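PDB 3U07: uncharacterized protein VPA0106 from Vibrio parahaemolyticus, which is of unknown function but probably is exported, carrying a signal sequence and pairing a DUF1254 region with a DUF1214 region. Local coordinates for residues G134-W143 with S150-N160; W88-V96 with N198-T206. The protein carries 2 engineered substitutions. One frame throughout, in Å; residues are numbered along the deposited sequence.

Interaction 1: G134-W143 with S150-N160; sequences GQFMFAAQDW and SVDEVVRVDSN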
# COMPACT_ATOMS: atom_id res chain seq x y z
N GLY A 134 18.20 -1.19 -10.71
CA GLY A 134 18.44 -0.15 -11.71
C GLY A 134 18.31 1.27 -11.21
O GLY A 134 18.16 1.52 -10.02
N GLN A 135 18.40 2.21 -12.15
CA GLN A 135 18.28 3.63 -11.84
C GLN A 135 16.89 4.03 -12.33
O GLN A 135 16.65 4.10 -13.53
CB GLN A 135 19.36 4.43 -12.59
CG GLN A 135 20.79 4.05 -12.25
CD GLN A 135 21.14 4.23 -10.78
OE1 GLN A 135 20.45 4.94 -10.05
NE2 GLN A 135 22.22 3.60 -10.35
N PHE A 136 15.99 4.30 -11.39
CA PHE A 136 14.62 4.65 -11.74
C PHE A 136 14.37 6.12 -11.53
O PHE A 136 14.44 6.63 -10.41
CB PHE A 136 13.67 3.78 -10.92
CG PHE A 136 13.93 2.30 -11.07
CD1 PHE A 136 13.56 1.64 -12.23
CD2 PHE A 136 14.58 1.59 -10.07
CE1 PHE A 136 13.84 0.28 -12.41
CE2 PHE A 136 14.87 0.22 -10.23
CZ PHE A 136 14.49 -0.43 -11.40
N MSE A 137 14.08 6.82 -12.62
CA MSE A 137 13.85 8.25 -12.55
C MSE A 137 12.38 8.61 -12.54
O MSE A 137 11.61 8.14 -13.37
CB MSE A 137 14.55 8.96 -13.72
CG MSE A 137 14.54 10.48 -13.62
SE MSE A 137 15.55 11.38 -15.05
CE MSE A 137 14.10 11.61 -16.26
N PHE A 138 12.00 9.43 -11.57
CA PHE A 138 10.64 9.90 -11.43
C PHE A 138 10.65 11.37 -11.82
O PHE A 138 11.41 12.16 -11.25
CB PHE A 138 10.16 9.73 -9.99
CG PHE A 138 10.11 8.31 -9.55
CD1 PHE A 138 11.28 7.62 -9.23
CD2 PHE A 138 8.90 7.62 -9.52
CE1 PHE A 138 11.25 6.27 -8.90
CE2 PHE A 138 8.85 6.27 -9.19
CZ PHE A 138 10.03 5.59 -8.88
N ALA A 139 9.81 11.73 -12.78
CA ALA A 139 9.75 13.11 -13.23
C ALA A 139 8.32 13.58 -13.32
O ALA A 139 7.41 12.77 -13.54
CB ALA A 139 10.43 13.25 -14.60
N ALA A 140 8.14 14.89 -13.14
CA ALA A 140 6.84 15.44 -13.22
C ALA A 140 6.42 15.22 -14.63
O ALA A 140 7.24 15.17 -15.59
CB ALA A 140 6.79 16.92 -12.91
N GLN A 141 5.14 15.04 -14.74
CA GLN A 141 4.56 14.80 -16.00
C GLN A 141 4.94 15.82 -17.09
O GLN A 141 5.13 15.41 -18.23
CB GLN A 141 3.08 14.70 -15.76
CG GLN A 141 2.34 14.31 -16.99
CD GLN A 141 2.65 12.89 -17.45
OE1 GLN A 141 3.44 12.68 -18.36
NE2 GLN A 141 2.03 11.92 -16.80
N ASP A 142 5.03 17.11 -16.72
CA ASP A 142 5.35 18.24 -17.63
C ASP A 142 6.86 18.54 -17.75
O ASP A 142 7.28 19.45 -18.47
CB ASP A 142 4.69 19.53 -17.11
CG ASP A 142 5.09 19.83 -15.66
OD1 ASP A 142 4.28 19.54 -14.74
OD2 ASP A 142 6.21 20.34 -15.43
N TRP A 143 7.69 17.80 -17.02
CA TRP A 143 9.11 18.08 -17.06
C TRP A 143 9.73 17.95 -18.45
O TRP A 143 9.64 16.91 -19.09
CB TRP A 143 9.86 17.19 -16.08
CG TRP A 143 11.33 17.47 -16.10
CD1 TRP A 143 11.97 18.55 -15.55
CD2 TRP A 143 12.34 16.67 -16.72
NE1 TRP A 143 13.32 18.46 -15.79
CE2 TRP A 143 13.58 17.32 -16.51
CE3 TRP A 143 12.32 15.47 -17.44
CZ2 TRP A 143 14.78 16.80 -16.98
CZ3 TRP A 143 13.52 14.95 -17.91
CH2 TRP A 143 14.73 15.62 -17.68
N SER A 150 22.28 6.67 -18.47
CA SER A 150 22.43 5.90 -17.24
C SER A 150 21.12 5.41 -16.62
O SER A 150 21.09 4.43 -15.86
CB SER A 150 23.17 6.78 -16.23
OG SER A 150 23.68 6.03 -15.15
N VAL A 151 20.02 6.10 -16.91
CA VAL A 151 18.72 5.76 -16.35
C VAL A 151 18.05 4.57 -17.03
O VAL A 151 18.00 4.50 -18.25
CB VAL A 151 17.78 6.98 -16.38
CG1 VAL A 151 16.33 6.56 -16.09
CG2 VAL A 151 18.25 8.00 -15.36
N ASP A 152 17.54 3.65 -16.22
CA ASP A 152 16.88 2.46 -16.74
C ASP A 152 15.45 2.72 -17.19
O ASP A 152 15.09 2.48 -18.34
CB ASP A 152 16.87 1.37 -15.66
CG ASP A 152 18.23 0.71 -15.50
OD1 ASP A 152 18.51 -0.24 -16.27
OD2 ASP A 152 19.01 1.14 -14.62
N GLU A 153 14.63 3.22 -16.28
CA GLU A 153 13.23 3.50 -16.58
C GLU A 153 12.85 4.87 -16.06
O GLU A 153 13.41 5.34 -15.08
CB GLU A 153 12.33 2.44 -15.94
CG GLU A 153 12.61 1.00 -16.37
CD GLU A 153 12.32 0.76 -17.84
OE1 GLU A 153 11.37 1.36 -18.37
OE2 GLU A 153 13.04 -0.06 -18.47
N VAL A 154 11.89 5.49 -16.72
CA VAL A 154 11.40 6.80 -16.33
C VAL A 154 9.93 6.68 -15.93
O VAL A 154 9.12 6.11 -16.66
CB VAL A 154 11.49 7.82 -17.49
CG1 VAL A 154 10.93 9.16 -17.05
CG2 VAL A 154 12.94 7.97 -17.94
N VAL A 155 9.59 7.22 -14.76
CA VAL A 155 8.21 7.21 -14.28
C VAL A 155 7.67 8.63 -14.29
O VAL A 155 8.18 9.49 -13.56
CB VAL A 155 8.11 6.68 -12.84
CG1 VAL A 155 6.66 6.69 -12.40
CG2 VAL A 155 8.71 5.30 -12.74
N ARG A 156 6.66 8.89 -15.11
CA ARG A 156 6.05 10.22 -15.16
C ARG A 156 4.99 10.26 -14.06
O ARG A 156 4.10 9.41 -14.04
CB ARG A 156 5.41 10.46 -16.52
CG ARG A 156 6.42 10.60 -17.65
CD ARG A 156 7.13 11.95 -17.61
NE ARG A 156 8.18 12.05 -18.62
CZ ARG A 156 8.88 13.16 -18.88
NH1 ARG A 156 8.65 14.27 -18.20
NH2 ARG A 156 9.82 13.14 -19.82
N VAL A 157 5.07 11.22 -13.15
CA VAL A 157 4.11 11.30 -12.06
C VAL A 157 3.22 12.54 -12.16
O VAL A 157 3.65 13.61 -12.59
CB VAL A 157 4.82 11.27 -10.67
CG1 VAL A 157 5.70 10.02 -10.57
CG2 VAL A 157 5.67 12.52 -10.46
N ASP A 158 1.96 12.38 -11.76
CA ASP A 158 0.99 13.46 -11.84
C ASP A 158 0.89 14.36 -10.63
O ASP A 158 0.24 15.40 -10.68
CB ASP A 158 -0.38 12.90 -12.22
CG ASP A 158 -0.40 12.36 -13.64
OD1 ASP A 158 -0.73 11.18 -13.82
OD2 ASP A 158 -0.10 13.12 -14.58
N SER A 159 1.52 13.96 -9.53
CA SER A 159 1.57 14.80 -8.33
C SER A 159 3.07 14.99 -8.08
O SER A 159 3.85 14.06 -8.28
CB SER A 159 0.90 14.12 -7.12
OG SER A 159 1.63 12.99 -6.66
N ASN A 160 3.48 16.19 -7.68
CA ASN A 160 4.90 16.42 -7.45
C ASN A 160 5.41 15.67 -6.23
O ASN A 160 6.59 15.35 -6.14
CB ASN A 160 5.20 17.91 -7.31
CG ASN A 160 4.98 18.66 -8.61
OD1 ASN A 160 5.23 18.13 -9.69
ND2 ASN A 160 4.53 19.91 -8.52
O HOH W 1 11.26 15.31 -20.76
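Strands 134-140 and 153-157 form the parallel pair at one edge of a mixed four-stranded sheet, setting F136 beside E153, M137 beside V154 and F138 beside V155. Their axes approach to 4.6 Å. Backbone bonds run from M137 N to E153 O, from V155 N to M137 O (2.6 Å), from A139 N to V155 O and from V157 N to A139 O. D152 opens the pairing with a double link to Q135: its OD2 takes the N-H of Q135 at 2.8 Å, on the anti side of the carboxylate, while its own N donates to Q135 O.

On the face bearing F136 and F138, V155 lies alongside the F138 ring. Its CG2 sits over the ring, 4.1 Å from the centroid in a CH-pi contact, whereas V157 CG1 comes to the ring edge. The F136 ring meets E153 CB at its edge and stacks on F124 of strand 120-125.

On the other face R156 lies beside M137, V154 and A139. With CG anti to the carbonyl carbon (chi1 -69°), its chain turns once at chi2 (-74°) and then runs extended, bringing one face of the guanidinium over A139 CB. NH1 then donates to A140 O at 3.1 Å and to W143 O at 3.0 Å, both close to the guanidinium plane. A140 O also accepts from W143 N, closing a type I turn, and a water joins R156 NH2 to W143 O. Q141 crosses the arginine stem, and its NE2 makes a weak bond to D158 OD2 (3.3 Å).

One arginine thus gathers two carbonyls of the turn leaving strand 134-140, tying that turn to the edge strand through a cation, where its charge would probably polarise both acceptors.

Interaction 2: W88-V96 with N198-T206; sequences WLDVAAEPV and NGPKPVQRT
The backbones of 88-96 and 198-206 pass without forming a regular sheet, closest at A93 and P202, whose CA atoms are 5.7 Å apart. A water bridges them here, donating to D90 OD2 and accepting from A93 N and V203 N. The direct hydrogen bonds between the two segments are the two of the D90-R205 salt bridge. R205 reaches out extended from CG to NE and grips the carboxylate end-on: NH2 donates to D90 OD1 at 2.8 Å and NH1 to D90 OD2 at 3.1 Å. The two flat groups are steeply turned, 70° apart, so both nitrogens arrive from above the carboxylate plane. A92 N takes OD1 from the opposite face, while R205 NE pairs with D225, giving the arginine a second acid partner.

Beside this bridge A92 CB rests on V203 CG2 (3.7 Å) and lies near R205 NH2. Farther along, P200 packs its CD against E94 OE2 at 3.4 Å. That oxygen is also bonded to S192 and to a water shared with P200 O. D90 OD1 accepting the N-H of A92 makes an Asx turn, which here shapes the exit from strand 82-90 at the site where the long surface loop is clamped.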
# COMPACT_ATOMS: atom_id res chain seq x y z
N TRP A 88 9.34 10.14 0.94
CA TRP A 88 8.48 10.92 0.07
C TRP A 88 9.36 11.61 -0.95
O TRP A 88 10.34 12.27 -0.60
CB TRP A 88 7.72 11.98 0.87
CG TRP A 88 6.69 11.42 1.79
CD1 TRP A 88 6.86 11.02 3.08
CD2 TRP A 88 5.31 11.18 1.47
NE1 TRP A 88 5.67 10.55 3.59
CE2 TRP A 88 4.70 10.64 2.63
CE3 TRP A 88 4.53 11.38 0.32
CZ2 TRP A 88 3.35 10.29 2.67
CZ3 TRP A 88 3.18 11.03 0.36
CH2 TRP A 88 2.61 10.49 1.53
N LEU A 89 9.02 11.44 -2.22
CA LEU A 89 9.76 12.06 -3.31
C LEU A 89 9.10 13.39 -3.61
O LEU A 89 7.89 13.56 -3.42
CB LEU A 89 9.68 11.18 -4.56
CG LEU A 89 10.75 10.14 -4.92
CD1 LEU A 89 11.42 9.58 -3.69
CD2 LEU A 89 10.11 9.06 -5.76
N ASP A 90 9.89 14.35 -4.08
CA ASP A 90 9.36 15.65 -4.48
C ASP A 90 10.06 15.94 -5.78
O ASP A 90 11.27 16.18 -5.81
CB ASP A 90 9.69 16.74 -3.46
CG ASP A 90 9.31 18.13 -3.96
OD1 ASP A 90 8.48 18.24 -4.89
OD2 ASP A 90 9.83 19.12 -3.41
N VAL A 91 9.31 15.92 -6.88
CA VAL A 91 9.89 16.15 -8.20
C VAL A 91 9.51 17.52 -8.78
O VAL A 91 9.71 17.77 -9.97
CB VAL A 91 9.43 15.05 -9.18
CG1 VAL A 91 9.81 13.67 -8.63
CG2 VAL A 91 7.92 15.13 -9.40
N ALA A 92 8.97 18.40 -7.93
CA ALA A 92 8.56 19.73 -8.37
C ALA A 92 9.68 20.53 -9.05
O ALA A 92 9.51 21.02 -10.16
CB ALA A 92 8.02 20.54 -7.19
N ALA A 93 10.82 20.65 -8.38
CA ALA A 93 11.94 21.43 -8.92
C ALA A 93 12.64 20.72 -10.06
O ALA A 93 13.06 21.35 -11.03
CB ALA A 93 12.94 21.75 -7.81
N GLU A 94 12.76 19.40 -9.95
CA GLU A 94 13.42 18.61 -10.97
C GLU A 94 13.18 17.12 -10.70
O GLU A 94 12.69 16.75 -9.63
CB GLU A 94 14.92 18.89 -10.94
CG GLU A 94 15.57 18.55 -9.61
CD GLU A 94 17.07 18.71 -9.63
OE1 GLU A 94 17.69 18.27 -10.61
OE2 GLU A 94 17.63 19.26 -8.66
N PRO A 95 13.51 16.25 -11.67
CA PRO A 95 13.32 14.81 -11.50
C PRO A 95 14.17 14.25 -10.38
O PRO A 95 15.14 14.88 -9.93
CB PRO A 95 13.74 14.24 -12.86
CG PRO A 95 13.36 15.34 -13.81
CD PRO A 95 13.86 16.56 -13.07
N VAL A 96 13.81 13.05 -9.92
CA VAL A 96 14.53 12.39 -8.85
C VAL A 96 14.75 10.94 -9.27
O VAL A 96 13.89 10.31 -9.87
CB VAL A 96 13.73 12.43 -7.53
CG1 VAL A 96 12.38 11.77 -7.72
CG2 VAL A 96 14.50 11.74 -6.42
N ASN A 198 24.80 21.88 -10.99
CA ASN A 198 24.11 22.90 -10.21
C ASN A 198 22.63 22.66 -10.52
O ASN A 198 22.25 22.53 -11.69
CB ASN A 198 24.49 24.32 -10.68
CG ASN A 198 25.91 24.70 -10.31
OD1 ASN A 198 26.39 24.38 -9.22
ND2 ASN A 198 26.58 25.41 -11.20
N GLY A 199 21.80 22.60 -9.49
CA GLY A 199 20.39 22.37 -9.70
C GLY A 199 19.49 23.46 -9.15
O GLY A 199 19.97 24.38 -8.48
N PRO A 200 18.18 23.38 -9.40
CA PRO A 200 17.25 24.39 -8.90
C PRO A 200 17.04 24.22 -7.41
O PRO A 200 17.23 23.13 -6.87
CB PRO A 200 15.97 24.10 -9.69
CG PRO A 200 16.38 23.09 -10.76
CD PRO A 200 17.46 22.31 -10.10
N LYS A 201 16.65 25.30 -6.75
CA LYS A 201 16.41 25.25 -5.32
C LYS A 201 15.12 24.45 -5.09
O LYS A 201 14.14 24.62 -5.82
CB LYS A 201 16.25 26.67 -4.77
CG LYS A 201 16.04 26.75 -3.27
CD LYS A 201 15.67 28.16 -2.84
CE LYS A 201 14.21 28.25 -2.40
NZ LYS A 201 13.26 27.76 -3.44
N PRO A 202 15.11 23.57 -4.07
CA PRO A 202 13.91 22.77 -3.78
C PRO A 202 12.72 23.68 -3.52
O PRO A 202 12.87 24.79 -3.01
CB PRO A 202 14.32 21.99 -2.53
CG PRO A 202 15.80 21.85 -2.69
CD PRO A 202 16.20 23.23 -3.16
N VAL A 203 11.53 23.22 -3.87
CA VAL A 203 10.33 24.01 -3.65
C VAL A 203 9.95 23.99 -2.18
O VAL A 203 10.00 22.94 -1.53
CB VAL A 203 9.16 23.48 -4.50
CG1 VAL A 203 7.87 24.21 -4.15
CG2 VAL A 203 9.48 23.67 -5.98
N GLN A 204 9.59 25.15 -1.65
CA GLN A 204 9.17 25.27 -0.26
C GLN A 204 7.68 25.56 -0.27
O GLN A 204 7.24 26.58 -0.79
CB GLN A 204 9.92 26.41 0.44
CG GLN A 204 11.44 26.25 0.47
CD GLN A 204 11.88 24.92 1.04
OE1 GLN A 204 11.22 24.35 1.91
NE2 GLN A 204 13.01 24.41 0.56
N ARG A 205 6.89 24.66 0.31
CA ARG A 205 5.44 24.81 0.34
C ARG A 205 4.91 25.37 1.65
O ARG A 205 5.55 25.26 2.69
CB ARG A 205 4.79 23.44 0.11
CG ARG A 205 5.16 22.75 -1.20
CD ARG A 205 4.80 21.27 -1.16
NE ARG A 205 5.01 20.63 -2.47
CZ ARG A 205 6.18 20.24 -2.95
NH1 ARG A 205 7.29 20.40 -2.24
NH2 ARG A 205 6.24 19.70 -4.15
N THR A 206 3.73 25.97 1.58
CA THR A 206 3.06 26.48 2.77
C THR A 206 1.84 25.55 2.83
O THR A 206 0.93 25.63 2.00
CB THR A 206 2.64 27.96 2.61
OG1 THR A 206 1.76 28.10 1.49
CG2 THR A 206 3.86 28.82 2.38
O HOH W 2 11.35 20.45 -5.29
O HOH W 3 16.42 20.54 -6.52

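How the interactions relate
Interaction 1 is nested within the chain loop that interaction 2 closes, and their centres lie 13 Å apart. The 88-96 segment is the go-between. At its far end it enters strand 96-100, the antiparallel neighbour of strand 134-140, and a probable hydrogen bond joins F138 N to V96 O at 2.7 Å. Nearer its start, V91 N probably donates to N160 O at 2.9 Å. Between these, P95 CG packs 3.4 Å from W143 CE2. D225 forms another bridge, accepting from N160 ND2 with one carboxylate oxygen and pairing with R205 NE through the other. No active site or ligand is known to lie at either contact.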